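Local coordinates for peptidoglycan D,D-transpeptidase PbpA (Mycobacterium tuberculosis, PDB 3UN7), which probably catalyses peptidoglycan cross-linking as a penicillin-binding D,D-transpeptidase of the cell wall and takes part in regulating cell length, at residues T194-T199 with S252-F257; G141-L146 with P336-S341. All blocks are in the same frame, centred on the assembly; numbering follows the deposited sequence.

Contact 1: residues T194-T199 with S252-F257; sequences TFKVIT and SCNTAF
Lys196, on helix 196-205, crosses the side chain of Phe257 at about a right angle and ends among oxygens at residues 252-254. Its CB lies over the ring face of Phe257 in a CH-pi contact, 4.1 Å from the ring centroid. Farther out, Lys196 CD passes 3.8 Å from Phe257 CD2. Lys196 CG is anti to its carbonyl carbon (chi1 -58°) and the chain beyond is extended, which carries Lys196 NZ past the ring to three acceptors: Ser252 OG at 2.7 Å, Ser252 O at 2.8 Å and Asn254 OD1 at 2.8 Å. The amine stands above the plane of the Ser252 carbonyl, at a C=O...N angle of 106°, but meets Asn254 OD1 at a wider angle, 146°, tilted from the plane of the amide.

Two signature motifs of the penicillin-binding fold meet here: SxxK, from Ser193 to Lys196, and SxN, from Ser252 to Asn254. Ser193 is the probable acyl-ester residue, its side chain about 4 Å from that of Lys196, and Lys395 NZ, of the KTG motif, is hydrogen-bonded to Ser252 OG. Ser252, with positive phi, closes helix 245-251 in a Schellman motif, and Cys253 is N-cap of helix 254-264. Asn254 ND2 is hydrogen-bonded to Glu230 O, which helps to fix the amide rotation. One turn on, Thr199 CG2 touches the Phe257 ring edge, 4.1 Å from CD1, while Thr199 OG1 is hydrogen-bonded to Ser307 O.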
ATOM      1  N   THR A 194     -11.682  -0.485  -7.228  1.00 34.16           N
ATOM      2  CA  THR A 194     -10.560   0.456  -7.409  1.00 33.41           C
ATOM      3  C   THR A 194      -9.887   0.271  -8.781  1.00 33.21           C
ATOM      4  O   THR A 194      -9.306   1.213  -9.338  1.00 32.08           O
ATOM      5  CB  THR A 194      -9.472   0.366  -6.292  1.00 33.00           C
ATOM      6  OG1 THR A 194      -8.998  -0.978  -6.158  1.00 33.92           O
ATOM      7  CG2 THR A 194      -9.990   0.890  -4.939  1.00 32.99           C
ATOM      8  N   PHE A 195      -9.978  -0.950  -9.315  1.00 32.92           N
ATOM      9  CA  PHE A 195      -9.360  -1.295 -10.598  1.00 33.07           C
ATOM     10  C   PHE A 195     -10.027  -0.631 -11.799  1.00 33.45           C
ATOM     11  O   PHE A 195      -9.434  -0.562 -12.875  1.00 33.57           O
ATOM     12  CB  PHE A 195      -9.306  -2.813 -10.801  1.00 32.90           C
ATOM     13  CG  PHE A 195      -8.192  -3.253 -11.712  1.00 33.42           C
ATOM     14  CD1 PHE A 195      -6.862  -3.050 -11.349  1.00 32.20           C
ATOM     15  CD2 PHE A 195      -8.462  -3.830 -12.943  1.00 32.44           C
ATOM     16  CE1 PHE A 195      -5.834  -3.442 -12.188  1.00 34.20           C
ATOM     17  CE2 PHE A 195      -7.426  -4.217 -13.787  1.00 32.92           C
ATOM     18  CZ  PHE A 195      -6.112  -4.026 -13.397  1.00 33.23           C
ATOM     19  N   LYS A 196     -11.239  -0.113 -11.610  1.00 33.64           N
ATOM     20  CA  LYS A 196     -11.902   0.684 -12.650  1.00 33.92           C
ATOM     21  C   LYS A 196     -11.065   1.913 -13.026  1.00 33.49           C
ATOM     22  O   LYS A 196     -11.264   2.513 -14.074  1.00 34.08           O
ATOM     23  CB  LYS A 196     -13.311   1.088 -12.215  1.00 34.10           C
ATOM     24  CG  LYS A 196     -14.216  -0.084 -11.893  1.00 35.26           C
ATOM     25  CD  LYS A 196     -15.518   0.382 -11.244  1.00 37.93           C
ATOM     26  CE  LYS A 196     -16.447  -0.785 -10.968  1.00 38.89           C
ATOM     27  NZ  LYS A 196     -17.542  -0.389 -10.029  1.00 42.02           N
ATOM     28  N   VAL A 197     -10.119   2.282 -12.169  1.00 32.70           N
ATOM     29  CA  VAL A 197      -9.153   3.318 -12.522  1.00 32.38           C
ATOM     30  C   VAL A 197      -8.299   2.836 -13.706  1.00 32.54           C
ATOM     31  O   VAL A 197      -8.040   3.589 -14.643  1.00 32.34           O
ATOM     32  CB  VAL A 197      -8.252   3.691 -11.319  1.00 32.52           C
ATOM     33  CG1 VAL A 197      -7.110   4.598 -11.758  1.00 32.70           C
ATOM     34  CG2 VAL A 197      -9.082   4.367 -10.209  1.00 30.01           C
ATOM     35  N   ILE A 198      -7.876   1.574 -13.668  1.00 32.41           N
ATOM     36  CA  ILE A 198      -7.055   1.020 -14.741  1.00 32.55           C
ATOM     37  C   ILE A 198      -7.886   0.796 -16.000  1.00 33.27           C
ATOM     38  O   ILE A 198      -7.450   1.126 -17.111  1.00 34.10           O
ATOM     39  CB  ILE A 198      -6.336  -0.287 -14.293  1.00 32.82           C
ATOM     40  CG1 ILE A 198      -5.439  -0.028 -13.071  1.00 32.69           C
ATOM     41  CG2 ILE A 198      -5.539  -0.907 -15.434  1.00 32.41           C
ATOM     42  CD1 ILE A 198      -4.503   1.182 -13.182  1.00 33.25           C
ATOM     43  N   THR A 199      -9.092   0.254 -15.828  1.00 33.20           N
ATOM     44  CA  THR A 199      -9.991   0.025 -16.952  1.00 33.70           C
ATOM     45  C   THR A 199     -10.267   1.353 -17.663  1.00 33.74           C
ATOM     46  O   THR A 199     -10.228   1.422 -18.897  1.00 34.79           O
ATOM     47  CB  THR A 199     -11.318  -0.633 -16.496  1.00 33.93           C
ATOM     48  OG1 THR A 199     -11.034  -1.834 -15.768  1.00 34.27           O
ATOM     49  CG2 THR A 199     -12.243  -0.946 -17.703  1.00 35.06           C
ATOM     50  N   SER A 252     -19.515   4.502  -9.908  1.00 42.38           N
ATOM     51  CA  SER A 252     -18.846   3.197  -9.877  1.00 42.37           C
ATOM     52  C   SER A 252     -19.778   2.040 -10.282  1.00 42.78           C
ATOM     53  O   SER A 252     -19.870   1.016  -9.585  1.00 43.52           O
ATOM     54  CB  SER A 252     -18.199   2.943  -8.506  1.00 42.18           C
ATOM     55  OG  SER A 252     -17.244   1.892  -8.592  1.00 42.36           O
ATOM     56  N   CYS A 253     -20.455   2.202 -11.416  1.00 42.59           N
ATOM     57  CA  CYS A 253     -21.463   1.235 -11.844  1.00 42.50           C
ATOM     58  C   CYS A 253     -20.782   0.059 -12.522  1.00 41.38           C
ATOM     59  O   CYS A 253     -20.131   0.232 -13.540  1.00 41.63           O
ATOM     60  CB  CYS A 253     -22.464   1.899 -12.789  1.00 43.14           C
ATOM     61  SG  CYS A 253     -23.373   3.271 -12.032  1.00 45.38           S
ATOM     62  N   ASN A 254     -20.939  -1.134 -11.957  1.00 40.94           N
ATOM     63  CA  ASN A 254     -20.247  -2.334 -12.454  1.00 40.13           C
ATOM     64  C   ASN A 254     -20.489  -2.697 -13.912  1.00 39.68           C
ATOM     65  O   ASN A 254     -19.558  -3.043 -14.636  1.00 39.44           O
ATOM     66  CB  ASN A 254     -20.582  -3.554 -11.592  1.00 40.68           C
ATOM     67  CG  ASN A 254     -19.904  -3.520 -10.238  1.00 41.27           C
ATOM     68  OD1 ASN A 254     -18.838  -2.912 -10.065  1.00 42.02           O
ATOM     69  ND2 ASN A 254     -20.520  -4.179  -9.263  1.00 41.76           N
ATOM     70  N   THR A 255     -21.747  -2.666 -14.331  1.00 39.46           N
ATOM     71  CA  THR A 255     -22.101  -3.183 -15.654  1.00 39.26           C
ATOM     72  C   THR A 255     -21.522  -2.325 -16.789  1.00 38.21           C
ATOM     73  O   THR A 255     -21.107  -2.848 -17.831  1.00 38.28           O
ATOM     74  CB  THR A 255     -23.624  -3.383 -15.794  1.00 39.85           C
ATOM     75  OG1 THR A 255     -24.292  -2.134 -15.621  1.00 40.12           O
ATOM     76  CG2 THR A 255     -24.124  -4.377 -14.738  1.00 40.36           C
ATOM     77  N   ALA A 256     -21.473  -1.018 -16.557  1.00 37.17           N
ATOM     78  CA  ALA A 256     -20.816  -0.077 -17.454  1.00 36.74           C
ATOM     79  C   ALA A 256     -19.327  -0.373 -17.645  1.00 36.08           C
ATOM     80  O   ALA A 256     -18.813  -0.236 -18.750  1.00 36.52           O
ATOM     81  CB  ALA A 256     -21.016   1.355 -16.959  1.00 36.20           C
ATOM     82  N   PHE A 257     -18.629  -0.767 -16.578  1.00 35.46           N
ATOM     83  CA  PHE A 257     -17.214  -1.116 -16.708  1.00 34.92           C
ATOM     84  C   PHE A 257     -16.964  -2.522 -17.264  1.00 35.69           C
ATOM     85  O   PHE A 257     -15.942  -2.765 -17.913  1.00 35.70           O
ATOM     86  CB  PHE A 257     -16.463  -0.827 -15.411  1.00 34.83           C
ATOM     87  CG  PHE A 257     -16.249   0.635 -15.203  1.00 34.59           C
ATOM     88  CD1 PHE A 257     -15.161   1.267 -15.792  1.00 34.89           C
ATOM     89  CD2 PHE A 257     -17.185   1.400 -14.513  1.00 34.76           C
ATOM     90  CE1 PHE A 257     -14.971   2.635 -15.648  1.00 36.29           C
ATOM     91  CE2 PHE A 257     -17.003   2.769 -14.370  1.00 37.24           C
ATOM     92  CZ  PHE A 257     -15.887   3.388 -14.943  1.00 35.31           C
TER

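Contact 2: residues G141-L146 with P336-S341; sequences GKILAL and PYLVGS
Tyr337 places CG between its backbone N and carbonyl carbon (chi1 65°), a torsion that swings the ring back beside Lys142. The lysine holds CG anti to its carbonyl carbon and extends from there, and the two side chains run side by side in the same direction. Lys142 CA sits over one face of the ring, offset toward its rim, and Lys142 CG comes to 3.3 Å from the phenolic OH of Tyr337. That hydroxyl also makes a weak hydrogen bond with Arg355 NE.

Beneath this pair the backbones join. Tyr337 N donates to Gly141 O at 2.9 Å with a fairly straight N-H...O angle of 156°, and Ile143 N donates to Tyr337 O, also at 2.9 Å, with an angle of 148°. One residue thus bonds to both neighbours of Lys142, the pattern of a single parallel beta bridge. It links the segment that runs into strand 143-149, an edge of the five-stranded antiparallel sheet in the transpeptidase domain, to the approach to strand 339-343 of a separate mixed sheet. The Thr108 hydroxyl lies within hydrogen-bonding distance of both Tyr337 O and Ile143 O, which must share its single proton, joining from the side of strand 104-107.

Gly141, without a side chain, lets Pro336 come near: their CA atoms are 4.1 Å apart, and Pro336 CA makes a C-H...O contact of 3.1 Å with Gly141 O. On the apolar side, Ile143 divides its branches, CD1 reaching Pro336 CB at 4.1 Å and CG2 meeting Leu338 CD1 at the same separation. Leu146 CD2 approaches Leu338 CD2 more distantly.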
ATOM      1  N   GLY A 141       8.327   9.496  -4.546  1.00 27.76           N
ATOM      2  CA  GLY A 141       8.310   8.067  -4.210  1.00 27.49           C
ATOM      3  C   GLY A 141       8.626   7.697  -2.761  1.00 26.91           C
ATOM      4  O   GLY A 141       8.674   6.514  -2.410  1.00 26.78           O
ATOM      5  N   LYS A 142       8.840   8.692  -1.905  1.00 26.87           N
ATOM      6  CA  LYS A 142       9.021   8.428  -0.484  1.00 27.43           C
ATOM      7  C   LYS A 142       7.852   7.662   0.078  1.00 26.74           C
ATOM      8  O   LYS A 142       6.698   8.026  -0.179  1.00 26.98           O
ATOM      9  CB  LYS A 142       9.137   9.722   0.312  1.00 27.41           C
ATOM     10  CG  LYS A 142      10.483  10.332   0.305  1.00 29.73           C
ATOM     11  CD  LYS A 142      10.523  11.435   1.344  1.00 34.40           C
ATOM     12  CE  LYS A 142      11.489  12.512   0.927  1.00 37.49           C
ATOM     13  NZ  LYS A 142      11.575  13.605   1.942  1.00 43.42           N
ATOM     14  N   ILE A 143       8.146   6.606   0.839  1.00 26.38           N
ATOM     15  CA  ILE A 143       7.096   5.832   1.531  1.00 26.17           C
ATOM     16  C   ILE A 143       6.932   6.511   2.886  1.00 26.56           C
ATOM     17  O   ILE A 143       7.846   6.496   3.707  1.00 27.23           O
ATOM     18  CB  ILE A 143       7.446   4.305   1.640  1.00 25.98           C
ATOM     19  CG1 ILE A 143       7.410   3.649   0.244  1.00 25.84           C
ATOM     20  CG2 ILE A 143       6.486   3.568   2.598  1.00 25.50           C
ATOM     21  CD1 ILE A 143       8.017   2.241   0.205  1.00 26.25           C
ATOM     22  N   LEU A 144       5.785   7.158   3.081  1.00 26.21           N
ATOM     23  CA  LEU A 144       5.540   7.990   4.260  1.00 26.68           C
ATOM     24  C   LEU A 144       4.838   7.210   5.374  1.00 26.79           C
ATOM     25  O   LEU A 144       4.907   7.580   6.542  1.00 26.73           O
ATOM     26  CB  LEU A 144       4.730   9.243   3.875  1.00 26.93           C
ATOM     27  CG  LEU A 144       5.268  10.122   2.737  1.00 27.27           C
ATOM     28  CD1 LEU A 144       4.232  11.181   2.318  1.00 29.37           C
ATOM     29  CD2 LEU A 144       6.573  10.800   3.124  1.00 28.85           C
ATOM     30  N   ALA A 145       4.177   6.121   4.999  1.00 25.87           N
ATOM     31  CA  ALA A 145       3.598   5.224   5.969  1.00 26.29           C
ATOM     32  C   ALA A 145       3.474   3.867   5.336  1.00 26.18           C
ATOM     33  O   ALA A 145       3.188   3.743   4.137  1.00 25.87           O
ATOM     34  CB  ALA A 145       2.213   5.725   6.450  1.00 26.42           C
ATOM     35  N   LEU A 146       3.701   2.858   6.166  1.00 26.19           N
ATOM     36  CA  LEU A 146       3.574   1.470   5.788  1.00 26.63           C
ATOM     37  C   LEU A 146       2.980   0.785   7.009  1.00 26.13           C
ATOM     38  O   LEU A 146       3.693   0.445   7.944  1.00 27.01           O
ATOM     39  CB  LEU A 146       4.951   0.900   5.443  1.00 26.27           C
ATOM     40  CG  LEU A 146       5.027  -0.355   4.579  1.00 27.77           C
ATOM     41  CD1 LEU A 146       4.531  -0.064   3.157  1.00 27.49           C
ATOM     42  CD2 LEU A 146       6.486  -0.870   4.553  1.00 27.72           C
ATOM     43  N   PRO A 336       9.302   3.808  -5.534  1.00 32.08           N
ATOM     44  CA  PRO A 336       9.059   3.990  -4.106  1.00 31.00           C
ATOM     45  C   PRO A 336      10.269   3.560  -3.293  1.00 30.15           C
ATOM     46  O   PRO A 336      10.955   2.582  -3.625  1.00 29.56           O
ATOM     47  CB  PRO A 336       7.840   3.098  -3.809  1.00 30.69           C
ATOM     48  CG  PRO A 336       7.735   2.165  -4.931  1.00 32.37           C
ATOM     49  CD  PRO A 336       8.562   2.658  -6.095  1.00 31.99           C
ATOM     50  N   TYR A 337      10.553   4.318  -2.253  1.00 28.86           N
ATOM     51  CA  TYR A 337      11.665   3.956  -1.393  1.00 28.18           C
ATOM     52  C   TYR A 337      11.347   4.279   0.045  1.00 27.53           C
ATOM     53  O   TYR A 337      10.602   5.225   0.309  1.00 26.12           O
ATOM     54  CB  TYR A 337      12.962   4.634  -1.845  1.00 28.83           C
ATOM     55  CG  TYR A 337      13.009   6.149  -1.748  1.00 29.67           C
ATOM     56  CD1 TYR A 337      13.670   6.776  -0.689  1.00 28.40           C
ATOM     57  CD2 TYR A 337      12.466   6.957  -2.758  1.00 30.82           C
ATOM     58  CE1 TYR A 337      13.756   8.160  -0.606  1.00 29.07           C
ATOM     59  CE2 TYR A 337      12.542   8.349  -2.682  1.00 30.09           C
ATOM     60  CZ  TYR A 337      13.193   8.937  -1.597  1.00 30.67           C
ATOM     61  OH  TYR A 337      13.292  10.301  -1.486  1.00 31.33           O
ATOM     62  N   LEU A 338      11.947   3.487   0.949  1.00 26.34           N
ATOM     63  CA  LEU A 338      11.709   3.546   2.386  1.00 26.42           C
ATOM     64  C   LEU A 338      12.904   4.110   3.132  1.00 26.55           C
ATOM     65  O   LEU A 338      12.777   4.541   4.279  1.00 26.54           O
ATOM     66  CB  LEU A 338      11.441   2.131   2.911  1.00 25.93           C
ATOM     67  CG  LEU A 338      11.079   1.907   4.376  1.00 25.52           C
ATOM     68  CD1 LEU A 338       9.849   2.748   4.704  1.00 26.58           C
ATOM     69  CD2 LEU A 338      10.774   0.396   4.578  1.00 26.52           C
ATOM     70  N   VAL A 339      14.080   4.058   2.507  1.00 26.77           N
ATOM     71  CA  VAL A 339      15.303   4.516   3.161  1.00 27.14           C
ATOM     72  C   VAL A 339      15.810   5.784   2.494  1.00 28.30           C
ATOM     73  O   VAL A 339      16.210   5.758   1.339  1.00 28.70           O
ATOM     74  CB  VAL A 339      16.380   3.417   3.214  1.00 27.14           C
ATOM     75  CG1 VAL A 339      17.682   3.958   3.889  1.00 28.39           C
ATOM     76  CG2 VAL A 339      15.858   2.217   4.030  1.00 28.02           C
ATOM     77  N   GLY A 340      15.789   6.890   3.232  1.00 28.32           N
ATOM     78  CA  GLY A 340      16.255   8.183   2.712  1.00 29.43           C
ATOM     79  C   GLY A 340      17.757   8.348   2.764  1.00 29.88           C
ATOM     80  O   GLY A 340      18.369   8.917   1.853  1.00 30.10           O
ATOM     81  N   SER A 341      18.367   7.883   3.849  1.00 30.20           N
ATOM     82  CA  SER A 341      19.817   7.957   3.962  1.00 30.99           C
ATOM     83  C   SER A 341      20.403   6.957   4.947  1.00 30.63           C
ATOM     84  O   SER A 341      19.723   6.475   5.844  1.00 29.62           O
ATOM     85  CB  SER A 341      20.288   9.389   4.279  1.00 32.72           C
ATOM     86  OG  SER A 341      19.750   9.858   5.495  1.00 33.51           O
TER

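Following the chain from the N terminus, residues 141-146 come first, at the edge of the five-stranded antiparallel sheet. The chain then enters helix 196-205 at residues 194-199, and after 52 further residues, including several short strands and helix 245-251, it returns at 252-257 to close contact 1. Only at 336-341 does contact 2 close its own, much longer loop of 189 residues, so the smaller loop lies wholly within the larger and the two do not cross. The contacts lie on opposite sides of the chain's centre, their own centres about 30 Å apart. Contact 1 joins helices in the active-site region; contact 2 ties the transpeptidase sheet to the mixed one.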